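Local coordinates for putative ATP-grasp superfamily protein (Archaeoglobus fulgidus, PDB 3DF7), which is of unknown function but, as an ATP-grasp superfamily member, probably binds ATP and a metal ion, at residues Glu64-Ile75 with Leu87-Leu98. Sequence-based numbering, arbitrary orientation.
Sequences EKYLEKSDAFLI and LTKKAEKYCENL
Phe73 and Ala91 meet inside a beta-alpha-beta unit, a worked example of how a crossover helix packs on the parallel sheet it connects. Strand 72-76 runs into helix 83-92, which returns antiparallel to it, and strand 96-97 then forms the edge of the four-stranded sheet. Backbone bonds join the two strands: Phe73 N donates to Glu96 O (2.9 Å), and Leu98 N reaches Phe73 O at 3.0 Å and almost straight, at 173°. One water bridges Ile75 N and Asn97 OD1, an oxygen that also accepts from Gly99 N.

Among the apolar contacts of sheet with helix, Ile75 CD1 touches Ala91 CB as well, 3.5 Å away. Separately, helix 63-67 meets the turn after helix 83-92 through a CH-pi contact, Leu67 CB lying over one face of the Tyr94 ring, toward its rim. A salt bridge joins the two helices: the fully extended chain of Lys90 brings NZ to 2.7 Å from Glu64 OE2, on the anti side of the carboxylate and 23° out of its plane.

With chi1 at 75°, Phe73 CG stands between the backbone N and the carbonyl carbon, and the ring so placed is sandwiched: Cys95 SG lies in plane at its edge, Asn97 CA lies over one face, toward the rim, and Ala91 CB sits over the centre of the other, 3.3 Å from the centroid.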
ATOM      1  N   GLU A  64     -18.471  -7.378 -11.915  1.00 16.84           N
ATOM      2  CA  GLU A  64     -18.515  -8.789 -12.287  1.00 18.38           C
ATOM      3  C   GLU A  64     -18.347  -8.927 -13.800  1.00 17.04           C
ATOM      4  O   GLU A  64     -17.582  -9.765 -14.277  1.00 16.45           O
ATOM      5  CB  GLU A  64     -19.856  -9.411 -11.879  1.00 21.89           C
ATOM      6  CG  GLU A  64     -20.342  -9.053 -10.481  1.00 29.05           C
ATOM      7  CD  GLU A  64     -20.859  -7.627 -10.388  1.00 30.68           C
ATOM      8  OE1 GLU A  64     -21.758  -7.267 -11.179  1.00 34.33           O
ATOM      9  OE2 GLU A  64     -20.371  -6.869  -9.527  1.00 33.22           O
ATOM     10  N   LYS A  65     -19.066  -8.087 -14.543  1.00 16.75           N
ATOM     11  CA  LYS A  65     -19.037  -8.098 -16.003  1.00 17.14           C
ATOM     12  C   LYS A  65     -17.631  -7.912 -16.570  1.00 15.75           C
ATOM     13  O   LYS A  65     -17.306  -8.439 -17.637  1.00 14.04           O
ATOM     14  CB  LYS A  65     -19.960  -7.007 -16.548  1.00 20.17           C
ATOM     15  CG  LYS A  65     -21.404  -7.147 -16.086  1.00 25.70           C
ATOM     16  CD  LYS A  65     -22.030  -8.430 -16.615  1.00 29.77           C
ATOM     17  CE  LYS A  65     -23.329  -8.756 -15.898  1.00 31.92           C
ATOM     18  NZ  LYS A  65     -23.088  -9.123 -14.469  1.00 34.37           N
ATOM     19  N   TYR A  66     -16.805  -7.154 -15.856  1.00 12.57           N
ATOM     20  CA  TYR A  66     -15.435  -6.910 -16.288  1.00 13.52           C
ATOM     21  C   TYR A  66     -14.546  -8.084 -15.895  1.00 12.62           C
ATOM     22  O   TYR A  66     -13.684  -8.506 -16.666  1.00 13.80           O
ATOM     23  CB  TYR A  66     -14.912  -5.608 -15.674  1.00 11.50           C
ATOM     24  CG  TYR A  66     -15.659  -4.387 -16.158  1.00 12.72           C
ATOM     25  CD1 TYR A  66     -16.920  -4.068 -15.654  1.00 12.05           C
ATOM     26  CD2 TYR A  66     -15.121  -3.571 -17.152  1.00 12.92           C
ATOM     27  CE1 TYR A  66     -17.627  -2.962 -16.129  1.00 11.50           C
ATOM     28  CE2 TYR A  66     -15.822  -2.467 -17.636  1.00 12.20           C
ATOM     29  CZ  TYR A  66     -17.070  -2.169 -17.120  1.00 10.66           C
ATOM     30  OH  TYR A  66     -17.755  -1.077 -17.591  1.00 11.38           O
ATOM     31  N   LEU A  67     -14.765  -8.616 -14.696  1.00 12.49           N
ATOM     32  CA  LEU A  67     -13.990  -9.758 -14.218  1.00 14.75           C
ATOM     33  C   LEU A  67     -14.195 -10.979 -15.112  1.00 15.16           C
ATOM     34  O   LEU A  67     -13.267 -11.756 -15.336  1.00 15.75           O
ATOM     35  CB  LEU A  67     -14.395 -10.104 -12.783  1.00 14.37           C
ATOM     36  CG  LEU A  67     -13.850  -9.185 -11.690  1.00 13.25           C
ATOM     37  CD1 LEU A  67     -14.571  -9.442 -10.372  1.00 11.99           C
ATOM     38  CD2 LEU A  67     -12.354  -9.423 -11.550  1.00 12.02           C
ATOM     39  N   GLU A  68     -15.414 -11.139 -15.619  1.00 16.62           N
ATOM     40  CA  GLU A  68     -15.756 -12.269 -16.481  1.00 18.72           C
ATOM     41  C   GLU A  68     -14.995 -12.249 -17.806  1.00 18.45           C
ATOM     42  O   GLU A  68     -14.870 -13.278 -18.472  1.00 19.70           O
ATOM     43  CB  GLU A  68     -17.262 -12.276 -16.775  1.00 19.83           C
ATOM     44  CG  GLU A  68     -18.150 -12.314 -15.540  1.00 26.25           C
ATOM     45  CD  GLU A  68     -19.631 -12.262 -15.877  1.00 28.95           C
ATOM     46  OE1 GLU A  68     -20.035 -11.394 -16.680  1.00 30.65           O
ATOM     47  OE2 GLU A  68     -20.397 -13.084 -15.329  1.00 32.39           O
ATOM     48  N   LYS A  69     -14.488 -11.082 -18.186  1.00 18.53           N
ATOM     49  CA  LYS A  69     -13.758 -10.941 -19.443  1.00 19.07           C
ATOM     50  C   LYS A  69     -12.265 -10.674 -19.252  1.00 18.12           C
ATOM     51  O   LYS A  69     -11.564 -10.325 -20.202  1.00 18.87           O
ATOM     52  CB  LYS A  69     -14.372  -9.806 -20.264  1.00 23.03           C
ATOM     53  CG  LYS A  69     -15.857  -9.983 -20.580  1.00 24.15           C
ATOM     54  CD  LYS A  69     -16.088 -11.119 -21.567  1.00 29.11           C
ATOM     55  CE  LYS A  69     -17.569 -11.289 -21.891  1.00 32.20           C
ATOM     56  NZ  LYS A  69     -18.368 -11.718 -20.701  1.00 33.02           N
ATOM     57  N   SER A  70     -11.777 -10.851 -18.030  1.00 14.26           N
ATOM     58  CA  SER A  70     -10.369 -10.604 -17.732  1.00 14.52           C
ATOM     59  C   SER A  70      -9.558 -11.876 -17.505  1.00 13.86           C
ATOM     60  O   SER A  70     -10.109 -12.913 -17.145  1.00 14.38           O
ATOM     61  CB  SER A  70     -10.258  -9.703 -16.500  1.00 13.49           C
ATOM     62  OG  SER A  70     -10.844  -8.437 -16.756  1.00 17.75           O
ATOM     63  N   ASP A  71      -8.246 -11.783 -17.722  1.00 13.35           N
ATOM     64  CA  ASP A  71      -7.343 -12.914 -17.529  1.00 13.44           C
ATOM     65  C   ASP A  71      -6.653 -12.802 -16.172  1.00 13.23           C
ATOM     66  O   ASP A  71      -6.172 -13.789 -15.622  1.00 12.62           O
ATOM     67  CB  ASP A  71      -6.294 -12.955 -18.638  1.00 13.69           C
ATOM     68  CG  ASP A  71      -6.904 -13.214 -20.001  1.00 15.19           C
ATOM     69  OD1 ASP A  71      -7.590 -14.247 -20.155  1.00 17.92           O
ATOM     70  OD2 ASP A  71      -6.702 -12.386 -20.916  1.00 15.32           O
ATOM     71  N   ALA A  72      -6.594 -11.585 -15.647  1.00 10.42           N
ATOM     72  CA  ALA A  72      -5.985 -11.350 -14.345  1.00 10.12           C
ATOM     73  C   ALA A  72      -6.609 -10.098 -13.752  1.00  9.66           C
ATOM     74  O   ALA A  72      -7.298  -9.342 -14.447  1.00  9.29           O
ATOM     75  CB  ALA A  72      -4.467 -11.174 -14.489  1.00 10.84           C
ATOM     76  N   PHE A  73      -6.387  -9.883 -12.463  1.00  8.45           N
ATOM     77  CA  PHE A  73      -6.926  -8.699 -11.820  1.00  9.93           C
ATOM     78  C   PHE A  73      -5.968  -8.193 -10.761  1.00 10.00           C
ATOM     79  O   PHE A  73      -5.115  -8.935 -10.265  1.00  8.78           O
ATOM     80  CB  PHE A  73      -8.303  -8.989 -11.192  1.00  9.96           C
ATOM     81  CG  PHE A  73      -8.248  -9.800  -9.922  1.00 11.11           C
ATOM     82  CD1 PHE A  73      -7.986  -9.189  -8.695  1.00 11.56           C
ATOM     83  CD2 PHE A  73      -8.459 -11.175  -9.951  1.00 11.09           C
ATOM     84  CE1 PHE A  73      -7.936  -9.939  -7.515  1.00 11.27           C
ATOM     85  CE2 PHE A  73      -8.412 -11.934  -8.777  1.00 12.27           C
ATOM     86  CZ  PHE A  73      -8.149 -11.309  -7.555  1.00 11.90           C
ATOM     87  N   LEU A  74      -6.107  -6.915 -10.442  1.00  9.56           N
ATOM     88  CA  LEU A  74      -5.303  -6.272  -9.417  1.00  9.45           C
ATOM     89  C   LEU A  74      -6.242  -5.286  -8.751  1.00  9.80           C
ATOM     90  O   LEU A  74      -6.698  -4.328  -9.378  1.00  9.02           O
ATOM     91  CB  LEU A  74      -4.108  -5.524 -10.016  1.00  7.91           C
ATOM     92  CG  LEU A  74      -3.266  -4.832  -8.934  1.00 10.27           C
ATOM     93  CD1 LEU A  74      -2.706  -5.887  -7.960  1.00  9.17           C
ATOM     94  CD2 LEU A  74      -2.143  -4.035  -9.577  1.00  8.81           C
ATOM     95  N   ILE A  75      -6.536  -5.536  -7.482  1.00 10.82           N
ATOM     96  CA  ILE A  75      -7.432  -4.681  -6.730  1.00 11.00           C
ATOM     97  C   ILE A  75      -6.679  -3.891  -5.669  1.00 10.26           C
ATOM     98  O   ILE A  75      -5.934  -4.447  -4.865  1.00 10.16           O
ATOM     99  CB  ILE A  75      -8.571  -5.526  -6.097  1.00 11.98           C
ATOM    100  CG1 ILE A  75      -9.521  -5.992  -7.214  1.00 12.17           C
ATOM    101  CG2 ILE A  75      -9.314  -4.722  -5.025  1.00 11.13           C
ATOM    102  CD1 ILE A  75     -10.612  -6.935  -6.772  1.00 14.01           C
ATOM    103  N   LEU A  87     -13.483  -7.470  -1.678  1.00  9.94           N
ATOM    104  CA  LEU A  87     -13.322  -7.222  -3.104  1.00 10.79           C
ATOM    105  C   LEU A  87     -12.419  -8.276  -3.728  1.00 10.70           C
ATOM    106  O   LEU A  87     -12.713  -8.805  -4.805  1.00 10.37           O
ATOM    107  CB  LEU A  87     -12.745  -5.825  -3.340  1.00  9.79           C
ATOM    108  CG  LEU A  87     -13.675  -4.660  -2.992  1.00 11.18           C
ATOM    109  CD1 LEU A  87     -12.913  -3.350  -3.087  1.00 11.22           C
ATOM    110  CD2 LEU A  87     -14.872  -4.654  -3.934  1.00 11.98           C
ATOM    111  N   THR A  88     -11.324  -8.594  -3.046  1.00 10.95           N
ATOM    112  CA  THR A  88     -10.386  -9.586  -3.554  1.00 12.77           C
ATOM    113  C   THR A  88     -11.007 -10.980  -3.581  1.00 13.22           C
ATOM    114  O   THR A  88     -10.869 -11.713  -4.562  1.00 15.61           O
ATOM    115  CB  THR A  88      -9.104  -9.626  -2.703  1.00 11.39           C
ATOM    116  OG1 THR A  88      -8.516  -8.319  -2.668  1.00 10.36           O
ATOM    117  CG2 THR A  88      -8.103 -10.608  -3.302  1.00 12.19           C
ATOM    118  N   LYS A  89     -11.693 -11.341  -2.503  1.00 14.40           N
ATOM    119  CA  LYS A  89     -12.332 -12.650  -2.408  1.00 16.14           C
ATOM    120  C   LYS A  89     -13.323 -12.839  -3.557  1.00 16.75           C
ATOM    121  O   LYS A  89     -13.454 -13.933  -4.109  1.00 16.49           O
ATOM    122  CB  LYS A  89     -13.054 -12.778  -1.065  1.00 17.80           C
ATOM    123  CG  LYS A  89     -13.608 -14.168  -0.779  1.00 19.57           C
ATOM    124  CD  LYS A  89     -14.270 -14.208   0.588  1.00 24.86           C
ATOM    125  CE  LYS A  89     -14.851 -15.581   0.882  1.00 28.25           C
ATOM    126  NZ  LYS A  89     -15.558 -15.587   2.189  1.00 31.39           N
ATOM    127  N   LYS A  90     -14.014 -11.762  -3.911  1.00 16.37           N
ATOM    128  CA  LYS A  90     -14.987 -11.787  -4.996  1.00 17.33           C
ATOM    129  C   LYS A  90     -14.277 -11.988  -6.331  1.00 16.55           C
ATOM    130  O   LYS A  90     -14.695 -12.805  -7.152  1.00 15.68           O
ATOM    131  CB  LYS A  90     -15.779 -10.473  -5.018  1.00 19.29           C
ATOM    132  CG  LYS A  90     -16.738 -10.330  -6.195  1.00 23.51           C
ATOM    133  CD  LYS A  90     -17.520  -9.023  -6.118  1.00 26.04           C
ATOM    134  CE  LYS A  90     -18.454  -8.862  -7.307  1.00 27.47           C
ATOM    135  NZ  LYS A  90     -19.312  -7.651  -7.172  1.00 28.70           N
ATOM    136  N   ALA A  91     -13.194 -11.248  -6.538  1.00 14.79           N
ATOM    137  CA  ALA A  91     -12.431 -11.340  -7.778  1.00 15.47           C
ATOM    138  C   ALA A  91     -11.759 -12.704  -7.982  1.00 14.33           C
ATOM    139  O   ALA A  91     -11.698 -13.206  -9.101  1.00 14.33           O
ATOM    140  CB  ALA A  91     -11.387 -10.229  -7.822  1.00 14.37           C
ATOM    141  N   GLU A  92     -11.263 -13.300  -6.902  1.00 15.65           N
ATOM    142  CA  GLU A  92     -10.589 -14.596  -6.981  1.00 17.47           C
ATOM    143  C   GLU A  92     -11.407 -15.662  -7.702  1.00 18.90           C
ATOM    144  O   GLU A  92     -10.853 -16.588  -8.289  1.00 20.61           O
ATOM    145  CB  GLU A  92     -10.253 -15.106  -5.579  1.00 17.59           C
ATOM    146  CG  GLU A  92      -9.259 -14.253  -4.821  1.00 17.88           C
ATOM    147  CD  GLU A  92      -8.961 -14.817  -3.449  1.00 18.19           C
ATOM    148  OE1 GLU A  92      -9.927 -15.171  -2.736  1.00 18.70           O
ATOM    149  OE2 GLU A  92      -7.770 -14.901  -3.084  1.00 16.47           O
ATOM    150  N   LYS A  93     -12.726 -15.531  -7.640  1.00 21.26           N
ATOM    151  CA  LYS A  93     -13.628 -16.487  -8.268  1.00 23.98           C
ATOM    152  C   LYS A  93     -13.599 -16.409  -9.794  1.00 23.28           C
ATOM    153  O   LYS A  93     -14.136 -17.289 -10.467  1.00 23.29           O
ATOM    154  CB  LYS A  93     -15.056 -16.241  -7.765  1.00 27.44           C
ATOM    155  CG  LYS A  93     -16.117 -17.218  -8.273  1.00 34.39           C
ATOM    156  CD  LYS A  93     -15.985 -18.615  -7.655  1.00 37.47           C
ATOM    157  CE  LYS A  93     -14.895 -19.442  -8.321  1.00 40.33           C
ATOM    158  NZ  LYS A  93     -14.780 -20.797  -7.708  1.00 42.14           N
ATOM    159  N   TYR A  94     -12.955 -15.377 -10.342  1.00 20.08           N
ATOM    160  CA  TYR A  94     -12.914 -15.198 -11.793  1.00 19.72           C
ATOM    161  C   TYR A  94     -11.611 -15.451 -12.537  1.00 19.95           C
ATOM    162  O   TYR A  94     -11.588 -16.224 -13.494  1.00 20.37           O
ATOM    163  CB  TYR A  94     -13.403 -13.798 -12.163  1.00 18.93           C
ATOM    164  CG  TYR A  94     -14.836 -13.544 -11.785  1.00 18.93           C
ATOM    165  CD1 TYR A  94     -15.176 -13.166 -10.490  1.00 21.65           C
ATOM    166  CD2 TYR A  94     -15.864 -13.723 -12.712  1.00 21.35           C
ATOM    167  CE1 TYR A  94     -16.504 -12.972 -10.123  1.00 22.65           C
ATOM    168  CE2 TYR A  94     -17.197 -13.537 -12.353  1.00 21.06           C
ATOM    169  CZ  TYR A  94     -17.506 -13.163 -11.058  1.00 21.94           C
ATOM    170  OH  TYR A  94     -18.819 -12.991 -10.687  1.00 22.97           O
ATOM    171  N   CYS A  95     -10.531 -14.794 -12.124  1.00 18.90           N
ATOM    172  CA  CYS A  95      -9.259 -14.965 -12.818  1.00 17.94           C
ATOM    173  C   CYS A  95      -8.029 -14.854 -11.927  1.00 16.45           C
ATOM    174  O   CYS A  95      -8.142 -14.693 -10.712  1.00 16.90           O
ATOM    175  CB  CYS A  95      -9.166 -13.949 -13.957  1.00 16.88           C
ATOM    176  SG  CYS A  95      -9.575 -12.266 -13.451  1.00 18.09           S
ATOM    177  N   GLU A  96      -6.854 -14.943 -12.546  1.00 16.14           N
ATOM    178  CA  GLU A  96      -5.595 -14.876 -11.815  1.00 16.36           C
ATOM    179  C   GLU A  96      -5.489 -13.586 -11.016  1.00 15.23           C
ATOM    180  O   GLU A  96      -5.909 -12.525 -11.470  1.00 15.20           O
ATOM    181  CB  GLU A  96      -4.397 -14.973 -12.767  1.00 18.54           C
ATOM    182  CG  GLU A  96      -3.074 -15.181 -12.036  1.00 26.23           C
ATOM    183  CD  GLU A  96      -1.853 -14.948 -12.911  1.00 32.06           C
ATOM    184  OE1 GLU A  96      -1.808 -15.482 -14.040  1.00 35.07           O
ATOM    185  OE2 GLU A  96      -0.931 -14.237 -12.458  1.00 33.20           O
ATOM    186  N   ASN A  97      -4.909 -13.696  -9.828  1.00 12.90           N
ATOM    187  CA  ASN A  97      -4.734 -12.559  -8.929  1.00 12.52           C
ATOM    188  C   ASN A  97      -3.271 -12.117  -8.942  1.00 12.30           C
ATOM    189  O   ASN A  97      -2.383 -12.904  -8.614  1.00 13.25           O
ATOM    190  CB  ASN A  97      -5.135 -12.982  -7.513  1.00 12.15           C
ATOM    191  CG  ASN A  97      -5.156 -11.827  -6.532  1.00 13.50           C
ATOM    192  OD1 ASN A  97      -4.773 -10.700  -6.857  1.00 13.55           O
ATOM    193  ND2 ASN A  97      -5.609 -12.106  -5.314  1.00 12.13           N
ATOM    194  N   LEU A  98      -3.019 -10.868  -9.326  1.00  9.70           N
ATOM    195  CA  LEU A  98      -1.652 -10.349  -9.347  1.00 10.35           C
ATOM    196  C   LEU A  98      -1.279  -9.851  -7.957  1.00  8.85           C
ATOM    197  O   LEU A  98      -0.127  -9.498  -7.701  1.00  9.11           O
ATOM    198  CB  LEU A  98      -1.507  -9.201 -10.359  1.00 10.00           C
ATOM    199  CG  LEU A  98      -1.739  -9.534 -11.836  1.00 13.41           C
ATOM    200  CD1 LEU A  98      -1.269  -8.366 -12.689  1.00 13.83           C
ATOM    201  CD2 LEU A  98      -0.981 -10.802 -12.220  1.00 12.59           C
TER
HETATM  202  O   HOH W   1      -3.456 -14.791 -16.152  1.00 33.66           O
HETATM  203  O   HOH W   2      -7.027 -16.306 -15.637  1.00 39.45           O
HETATM  204  O   HOH W   3      -5.325  -7.856  -6.267  1.00 13.25           O
HETATM  205  O   HOH W   4      -5.945  -7.279  -3.778  1.00 15.37           O